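Local coordinates for plasmin and fibronectin-binding protein A (PDB 4MR0) that acts as a pneumococcal surface adhesin and invasin that binds human fibronectin, plasmin, plasminogen and serum albumin, at residues I307-T311 against G323-V329; A348-Q354 against G378-F384. All coordinates share one frame. Residue numbers count along the deposited sequence, not the author numbering.

Both contacts lie in the right-handed parallel beta-helix that forms this part of the adhesin, with centres about 12 Å apart. Interaction 1 is where the chain leaves one strand, loops out and returns within a coil. Interaction 2 joins equivalent segments of successive coils. The two meet directly: Ile307 N lies 3.1 Å from Gly350 O, a probable hydrogen bond. This bond and the bridges of interaction 2 together place 307-308, 348-354 and 378-384 in order along the helix axis. Ile307 O packs 3.3 Å from Phe384 CE1. A bound manganese ion is held by Glu308 of interaction 1, together with Gln271, Gln306 and Gly314; Thr351 OG1 of interaction 2 packs 3.7 Å from Glu308 CB.

Interaction 1 (I307-T311 against G323-V329); sequences IEPLT and GKKSENV. With MN (manganese (II) ion), chain G.
In this parallel beta-helix, the chain leaves strand 306-308 at Pro309 and returns through 323-329, nearly antiparallel (163°). The nearest CA pairs are Pro309-Lys325 (CA-CA 4.2 Å) and Leu310-Gly323 (CA-CA 4.7 Å). Leu310 N donates to Lys324 O at 2.7 Å. Gly323 N makes a weak bond to Leu310 O at 3.0 Å; a water also donates to Leu310 O and accepts from Lys324 N. The m rotamer of Ser326 brings OG 3.0 Å from Glu308 O. The OG proton can reach Glu308 O or Ile272 O; Ser275 N also bonds OG. Ser326 N is buried without a partner. Lys324 CB points sideways; its trans chain carries NZ to a hydrogen bond with Gly274 O, and Lys325 NZ bonds Ser362 OG. After a corner at Asn328 (phi/psi 58/57°), Val329 points toward 307-311, and its CG1 meets Ile307 CD1 at 3.9 Å. Glu308 points away from the returning chain, chi1 p. Its carboxylate chelates manganese: OE1 2.6 Å and OE2 2.3 Å from MN.

Interaction 2 (A348-Q354 against G378-F384); sequences AIGTHYQ and GVRFTGF
Segments 348-354 and 378-384 run parallel, 25° apart end to end. Each turns a corner at its first two residues, then runs extended as far as Thr351 and Thr382. Ile349 pairs with Val379 and Gly350 with Arg380, both at CA-CA 4.9 Å. The backbone hydrogen bonds are Ile349 N to Gly378 O (3.0 Å), Arg380 N to Ile349 O (3.0 Å) and Thr351 N to Arg380 O (3.1 Å). Gly350 CA comes 3.0 Å from Arg380 O, where a CB would clash. Phe381 CA approaches Thr351 O at 3.3 Å. Ile349 (m, t) and Val379 (t) share one face, with Ile366 beside both; Arg380 lies on the other. Thr351 CG2 packs 3.5 Å from Phe384 CE1. His352 ND1 is hydrogen-bonded to Glu303 OE2. Further on, Gln354 (chi1 p) reaches across, and Thr382 OG1 donates to its OE1 at 2.7 Å. This in-register stacking of equivalent segments, with aliphatic residues aligned coil above coil, is characteristic of the right-handed parallel beta-helix of pectate lyase-like proteins.

Interaction 1 (I307-T311 against G323-V329)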
ATOM      1  N   ILE A 307       5.271  -3.053   1.643  1.00 14.21           N
ATOM      2  CA  ILE A 307       5.686  -3.684   2.886  1.00 13.17           C
ATOM      3  C   ILE A 307       5.907  -5.126   2.460  1.00 14.72           C
ATOM      4  O   ILE A 307       4.966  -5.831   2.093  1.00 13.75           O
ATOM      5  CB  ILE A 307       4.570  -3.588   3.940  1.00 15.35           C
ATOM      6  CG1 ILE A 307       4.226  -2.115   4.181  1.00 14.12           C
ATOM      7  CG2 ILE A 307       5.011  -4.267   5.238  1.00 14.70           C
ATOM      8  CD1 ILE A 307       2.942  -1.910   4.981  1.00 16.80           C
ATOM      9  N   GLU A 308       7.151  -5.578   2.526  1.00 15.49           N
ATOM     10  CA  GLU A 308       7.459  -6.909   2.037  1.00 15.85           C
ATOM     11  C   GLU A 308       8.537  -7.619   2.834  1.00 15.29           C
ATOM     12  O   GLU A 308       9.196  -7.022   3.685  1.00 16.08           O
ATOM     13  CB  GLU A 308       7.956  -6.761   0.600  1.00 17.19           C
ATOM     14  CG  GLU A 308       9.307  -6.021   0.562  1.00 17.75           C
ATOM     15  CD  GLU A 308       9.666  -5.456  -0.796  1.00 18.24           C
ATOM     16  OE1 GLU A 308       9.437  -6.141  -1.816  1.00 19.07           O
ATOM     17  OE2 GLU A 308      10.200  -4.326  -0.839  1.00 19.87           O
ATOM     18  N   PRO A 309       8.703  -8.927   2.585  1.00 16.14           N
ATOM     19  CA  PRO A 309       9.743  -9.681   3.294  1.00 16.41           C
ATOM     20  C   PRO A 309      11.037  -9.309   2.573  1.00 15.48           C
ATOM     21  O   PRO A 309      10.995  -8.752   1.475  1.00 15.51           O
ATOM     22  CB  PRO A 309       9.330 -11.141   3.087  1.00 16.54           C
ATOM     23  CG  PRO A 309       8.572 -11.107   1.793  1.00 17.09           C
ATOM     24  CD  PRO A 309       7.756  -9.836   1.915  1.00 15.59           C
ATOM     25  N   LEU A 310      12.180  -9.612   3.172  1.00 14.35           N
ATOM     26  CA  LEU A 310      13.455  -9.247   2.573  1.00 15.53           C
ATOM     27  C   LEU A 310      14.072 -10.317   1.669  1.00 15.56           C
ATOM     28  O   LEU A 310      14.671 -11.288   2.148  1.00 16.25           O
ATOM     29  CB  LEU A 310      14.435  -8.854   3.692  1.00 15.85           C
ATOM     30  CG  LEU A 310      15.795  -8.247   3.341  1.00 16.75           C
ATOM     31  CD1 LEU A 310      15.626  -6.992   2.499  1.00 14.88           C
ATOM     32  CD2 LEU A 310      16.530  -7.916   4.643  1.00 15.14           C
ATOM     33  N   THR A 311      13.906 -10.132   0.361  1.00 16.06           N
ATOM     34  CA  THR A 311      14.454 -11.045  -0.646  1.00 16.77           C
ATOM     35  C   THR A 311      15.095 -10.197  -1.738  1.00 17.58           C
ATOM     36  O   THR A 311      14.785  -9.016  -1.877  1.00 17.48           O
ATOM     37  CB  THR A 311      13.358 -11.930  -1.302  1.00 17.07           C
ATOM     38  OG1 THR A 311      12.498 -11.117  -2.112  1.00 17.90           O
ATOM     39  CG2 THR A 311      12.531 -12.640  -0.232  1.00 16.04           C
ATOM     40  N   GLY A 323      14.210 -14.103   3.173  1.00 19.94           N
ATOM     41  CA  GLY A 323      12.800 -13.836   3.406  1.00 18.71           C
ATOM     42  C   GLY A 323      12.371 -13.289   4.761  1.00 19.15           C
ATOM     43  O   GLY A 323      11.235 -13.518   5.186  1.00 18.72           O
ATOM     44  N   LYS A 324      13.260 -12.564   5.435  1.00 17.52           N
ATOM     45  CA  LYS A 324      12.948 -11.976   6.739  1.00 16.73           C
ATOM     46  C   LYS A 324      11.685 -11.113   6.609  1.00 14.85           C
ATOM     47  O   LYS A 324      11.564 -10.306   5.693  1.00 14.90           O
ATOM     48  CB  LYS A 324      14.130 -11.120   7.203  1.00 18.76           C
ATOM     49  CG  LYS A 324      14.027 -10.594   8.619  1.00 21.73           C
ATOM     50  CD  LYS A 324      15.261  -9.779   8.963  1.00 25.52           C
ATOM     51  CE  LYS A 324      15.218  -9.294  10.396  1.00 28.50           C
ATOM     52  NZ  LYS A 324      14.023  -8.442  10.635  1.00 34.55           N
ATOM     53  N   LYS A 325      10.741 -11.281   7.526  1.00 15.41           N
ATOM     54  CA  LYS A 325       9.505 -10.514   7.453  1.00 15.22           C
ATOM     55  C   LYS A 325       9.643  -9.103   8.000  1.00 16.15           C
ATOM     56  O   LYS A 325      10.621  -8.778   8.677  1.00 14.53           O
ATOM     57  CB  LYS A 325       8.397 -11.215   8.238  1.00 15.62           C
ATOM     58  CG  LYS A 325       8.558 -11.138   9.764  1.00 16.85           C
ATOM     59  CD  LYS A 325       7.321 -11.716  10.454  1.00 20.86           C
ATOM     60  CE  LYS A 325       7.459 -11.747  11.968  1.00 22.65           C
ATOM     61  NZ  LYS A 325       6.230 -12.333  12.594  1.00 25.06           N
ATOM     62  N   SER A 326       8.665  -8.265   7.663  1.00 14.52           N
ATOM     63  CA  SER A 326       8.589  -6.915   8.194  1.00 14.74           C
ATOM     64  C   SER A 326       7.567  -7.151   9.301  1.00 15.25           C
ATOM     65  O   SER A 326       6.705  -8.024   9.177  1.00 15.47           O
ATOM     66  CB  SER A 326       8.060  -5.933   7.154  1.00 13.21           C
ATOM     67  OG  SER A 326       9.102  -5.554   6.277  1.00 14.37           O
ATOM     68  N   GLU A 327       7.646  -6.384  10.375  1.00 13.60           N
ATOM     69  CA  GLU A 327       6.760  -6.626  11.499  1.00 14.02           C
ATOM     70  C   GLU A 327       6.485  -5.335  12.253  1.00 12.62           C
ATOM     71  O   GLU A 327       7.363  -4.484  12.367  1.00 14.45           O
ATOM     72  CB  GLU A 327       7.441  -7.669  12.389  1.00 14.90           C
ATOM     73  CG  GLU A 327       6.870  -7.876  13.766  1.00 18.87           C
ATOM     74  CD  GLU A 327       7.727  -8.833  14.580  1.00 20.70           C
ATOM     75  OE1 GLU A 327       8.879  -9.105  14.171  1.00 20.75           O
ATOM     76  OE2 GLU A 327       7.254  -9.306  15.634  1.00 26.66           O
ATOM     77  N   ASN A 328       5.263  -5.184  12.754  1.00 10.94           N
ATOM     78  CA  ASN A 328       4.877  -3.979  13.476  1.00 10.84           C
ATOM     79  C   ASN A 328       5.066  -2.744  12.591  1.00 10.85           C
ATOM     80  O   ASN A 328       5.791  -1.814  12.945  1.00  9.87           O
ATOM     81  CB  ASN A 328       5.699  -3.819  14.765  1.00 13.42           C
ATOM     82  CG  ASN A 328       5.643  -5.053  15.661  1.00 17.01           C
ATOM     83  OD1 ASN A 328       4.720  -5.865  15.568  1.00 18.24           O
ATOM     84  ND2 ASN A 328       6.631  -5.186  16.547  1.00 17.07           N
ATOM     85  N   VAL A 329       4.419  -2.745  11.429  1.00  8.98           N
ATOM     86  CA  VAL A 329       4.500  -1.619  10.511  1.00 10.80           C
ATOM     87  C   VAL A 329       3.156  -0.907  10.566  1.00 10.66           C
ATOM     88  O   VAL A 329       2.108  -1.538  10.449  1.00 11.19           O
ATOM     89  CB  VAL A 329       4.767  -2.080   9.063  1.00 11.20           C
ATOM     90  CG1 VAL A 329       4.925  -0.863   8.151  1.00 12.06           C
ATOM     91  CG2 VAL A 329       6.018  -2.948   9.015  1.00 11.90           C
TER
HETATM   92 MN    MN G 705      10.309  -4.106  -3.122  1.00 23.86          MN
HETATM   93  O   HOH W   1      16.181 -11.617   4.325  1.00 32.71           O

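Interaction 2 (A348-Q354 against G378-F384)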
ATOM      1  N   ALA A 348      -1.852   2.496  -3.117  1.00 14.88           N
ATOM      2  CA  ALA A 348      -1.189   3.224  -2.042  1.00 14.84           C
ATOM      3  C   ALA A 348      -0.297   2.363  -1.152  1.00 14.42           C
ATOM      4  O   ALA A 348       0.863   2.707  -0.909  1.00 15.06           O
ATOM      5  CB  ALA A 348      -2.225   3.959  -1.181  1.00 14.13           C
ATOM      6  N   ILE A 349      -0.827   1.236  -0.685  1.00 13.46           N
ATOM      7  CA  ILE A 349      -0.087   0.379   0.236  1.00 14.34           C
ATOM      8  C   ILE A 349      -0.294  -1.103  -0.017  1.00 14.81           C
ATOM      9  O   ILE A 349      -1.407  -1.537  -0.324  1.00 14.38           O
ATOM     10  CB  ILE A 349      -0.536   0.638   1.704  1.00 15.01           C
ATOM     11  CG1 ILE A 349      -0.451   2.127   2.033  1.00 13.08           C
ATOM     12  CG2 ILE A 349       0.329  -0.170   2.673  1.00 16.52           C
ATOM     13  CD1 ILE A 349      -1.161   2.505   3.333  1.00 13.69           C
ATOM     14  N   GLY A 350       0.771  -1.886   0.129  1.00 13.85           N
ATOM     15  CA  GLY A 350       0.624  -3.322  -0.030  1.00 15.83           C
ATOM     16  C   GLY A 350       1.852  -4.023  -0.560  1.00 15.23           C
ATOM     17  O   GLY A 350       2.974  -3.561  -0.382  1.00 14.85           O
ATOM     18  N   THR A 351       1.629  -5.168  -1.187  1.00 14.92           N
ATOM     19  CA  THR A 351       2.704  -5.926  -1.800  1.00 16.57           C
ATOM     20  C   THR A 351       2.066  -6.941  -2.741  1.00 18.52           C
ATOM     21  O   THR A 351       0.854  -7.181  -2.681  1.00 17.73           O
ATOM     22  CB  THR A 351       3.615  -6.613  -0.758  1.00 17.12           C
ATOM     23  OG1 THR A 351       4.828  -7.026  -1.406  1.00 16.62           O
ATOM     24  CG2 THR A 351       2.932  -7.816  -0.130  1.00 17.87           C
ATOM     25  N   HIS A 352       2.875  -7.540  -3.603  1.00 16.15           N
ATOM     26  CA  HIS A 352       2.350  -8.461  -4.604  1.00 18.56           C
ATOM     27  C   HIS A 352       3.201  -9.710  -4.791  1.00 19.06           C
ATOM     28  O   HIS A 352       3.175 -10.311  -5.864  1.00 19.14           O
ATOM     29  CB  HIS A 352       2.319  -7.727  -5.931  1.00 18.43           C
ATOM     30  CG  HIS A 352       3.643  -7.124  -6.287  1.00 20.34           C
ATOM     31  ND1 HIS A 352       4.051  -5.894  -5.815  1.00 20.32           N
ATOM     32  CD2 HIS A 352       4.687  -7.620  -6.993  1.00 20.80           C
ATOM     33  CE1 HIS A 352       5.288  -5.658  -6.216  1.00 20.76           C
ATOM     34  NE2 HIS A 352       5.698  -6.690  -6.931  1.00 22.35           N
ATOM     35  N   TYR A 353       3.941 -10.112  -3.769  1.00 18.53           N
ATOM     36  CA  TYR A 353       4.816 -11.263  -3.923  1.00 19.73           C
ATOM     37  C   TYR A 353       5.061 -12.034  -2.638  1.00 19.53           C
ATOM     38  O   TYR A 353       5.193 -11.448  -1.565  1.00 18.80           O
ATOM     39  CB  TYR A 353       6.149 -10.769  -4.494  1.00 19.96           C
ATOM     40  CG  TYR A 353       7.236 -11.809  -4.643  1.00 21.55           C
ATOM     41  CD1 TYR A 353       7.179 -12.772  -5.646  1.00 21.52           C
ATOM     42  CD2 TYR A 353       8.348 -11.803  -3.799  1.00 23.58           C
ATOM     43  CE1 TYR A 353       8.209 -13.704  -5.811  1.00 22.63           C
ATOM     44  CE2 TYR A 353       9.381 -12.730  -3.953  1.00 24.02           C
ATOM     45  CZ  TYR A 353       9.303 -13.675  -4.962  1.00 23.81           C
ATOM     46  OH  TYR A 353      10.328 -14.585  -5.123  1.00 25.94           O
ATOM     47  N   GLN A 354       5.117 -13.358  -2.765  1.00 19.43           N
ATOM     48  CA  GLN A 354       5.386 -14.242  -1.640  1.00 20.23           C
ATOM     49  C   GLN A 354       5.739 -15.621  -2.183  1.00 20.60           C
ATOM     50  O   GLN A 354       5.325 -15.982  -3.280  1.00 21.07           O
ATOM     51  CB  GLN A 354       4.169 -14.349  -0.703  1.00 19.35           C
ATOM     52  CG  GLN A 354       2.981 -15.129  -1.264  1.00 19.09           C
ATOM     53  CD  GLN A 354       1.894 -15.370  -0.219  1.00 20.26           C
ATOM     54  OE1 GLN A 354       0.753 -14.933  -0.381  1.00 22.89           O
ATOM     55  NE2 GLN A 354       2.249 -16.069   0.857  1.00 19.80           N
ATOM     56  N   GLY A 378      -6.520   1.167  -2.646  1.00 17.71           N
ATOM     57  CA  GLY A 378      -5.915   1.927  -1.572  1.00 16.95           C
ATOM     58  C   GLY A 378      -4.968   0.968  -0.868  1.00 17.52           C
ATOM     59  O   GLY A 378      -3.831   1.315  -0.522  1.00 18.53           O
ATOM     60  N   VAL A 379      -5.446  -0.259  -0.682  1.00 16.04           N
ATOM     61  CA  VAL A 379      -4.687  -1.309  -0.004  1.00 14.85           C
ATOM     62  C   VAL A 379      -4.850  -2.638  -0.738  1.00 14.26           C
ATOM     63  O   VAL A 379      -5.966  -3.123  -0.907  1.00 14.24           O
ATOM     64  CB  VAL A 379      -5.194  -1.483   1.457  1.00 15.31           C
ATOM     65  CG1 VAL A 379      -4.431  -2.594   2.159  1.00 13.12           C
ATOM     66  CG2 VAL A 379      -5.052  -0.163   2.215  1.00 15.10           C
ATOM     67  N   ARG A 380      -3.739  -3.223  -1.176  1.00 13.86           N
ATOM     68  CA  ARG A 380      -3.776  -4.503  -1.877  1.00 15.68           C
ATOM     69  C   ARG A 380      -2.556  -5.316  -1.475  1.00 15.00           C
ATOM     70  O   ARG A 380      -1.424  -4.829  -1.549  1.00 15.99           O
ATOM     71  CB  ARG A 380      -3.790  -4.287  -3.392  1.00 16.92           C
ATOM     72  CG  ARG A 380      -3.629  -5.572  -4.203  1.00 18.06           C
ATOM     73  CD  ARG A 380      -3.887  -5.315  -5.682  1.00 20.76           C
ATOM     74  NE  ARG A 380      -3.705  -6.508  -6.507  1.00 21.94           N
ATOM     75  CZ  ARG A 380      -2.538  -6.916  -6.997  1.00 23.02           C
ATOM     76  NH1 ARG A 380      -1.428  -6.233  -6.749  1.00 22.87           N
ATOM     77  NH2 ARG A 380      -2.486  -8.004  -7.754  1.00 24.57           N
ATOM     78  N   PHE A 381      -2.778  -6.560  -1.064  1.00 14.59           N
ATOM     79  CA  PHE A 381      -1.664  -7.385  -0.625  1.00 15.14           C
ATOM     80  C   PHE A 381      -1.942  -8.882  -0.625  1.00 14.82           C
ATOM     81  O   PHE A 381      -3.095  -9.320  -0.589  1.00 15.17           O
ATOM     82  CB  PHE A 381      -1.276  -6.984   0.805  1.00 13.63           C
ATOM     83  CG  PHE A 381      -2.400  -7.149   1.804  1.00 15.31           C
ATOM     84  CD1 PHE A 381      -3.361  -6.152   1.970  1.00 16.08           C
ATOM     85  CD2 PHE A 381      -2.525  -8.325   2.542  1.00 14.28           C
ATOM     86  CE1 PHE A 381      -4.435  -6.328   2.856  1.00 16.38           C
ATOM     87  CE2 PHE A 381      -3.599  -8.510   3.431  1.00 17.06           C
ATOM     88  CZ  PHE A 381      -4.553  -7.508   3.583  1.00 15.83           C
ATOM     89  N   THR A 382      -0.858  -9.655  -0.668  1.00 12.80           N
ATOM     90  CA  THR A 382      -0.915 -11.108  -0.585  1.00 14.97           C
ATOM     91  C   THR A 382       0.242 -11.471   0.338  1.00 14.51           C
ATOM     92  O   THR A 382       1.315 -10.882   0.244  1.00 17.69           O
ATOM     93  CB  THR A 382      -0.713 -11.818  -1.962  1.00 13.80           C
ATOM     94  OG1 THR A 382      -0.754 -13.241  -1.773  1.00 16.53           O
ATOM     95  CG2 THR A 382       0.635 -11.446  -2.581  1.00 13.51           C
ATOM     96  N   GLY A 383       0.025 -12.416   1.244  1.00 14.99           N
ATOM     97  CA  GLY A 383       1.092 -12.802   2.147  1.00 17.39           C
ATOM     98  C   GLY A 383       1.287 -11.967   3.406  1.00 17.96           C
ATOM     99  O   GLY A 383       2.422 -11.755   3.828  1.00 18.58           O
ATOM    100  N   PHE A 384       0.200 -11.473   3.996  1.00 17.75           N
ATOM    101  CA  PHE A 384       0.285 -10.702   5.246  1.00 15.70           C
ATOM    102  C   PHE A 384      -0.433 -11.505   6.331  1.00 14.93           C
ATOM    103  O   PHE A 384      -1.348 -12.269   6.037  1.00 15.39           O
ATOM    104  CB  PHE A 384      -0.428  -9.344   5.137  1.00 13.63           C
ATOM    105  CG  PHE A 384       0.379  -8.257   4.472  1.00 14.59           C
ATOM    106  CD1 PHE A 384       1.637  -8.515   3.930  1.00 14.61           C
ATOM    107  CD2 PHE A 384      -0.149  -6.971   4.360  1.00 12.54           C
ATOM    108  CE1 PHE A 384       2.357  -7.505   3.283  1.00 15.14           C
ATOM    109  CE2 PHE A 384       0.561  -5.954   3.717  1.00 15.15           C
ATOM    110  CZ  PHE A 384       1.819  -6.226   3.176  1.00 14.37           C
TER
HETATM  111  O   HOH W   2       4.270 -11.268   1.497  1.00 25.63           O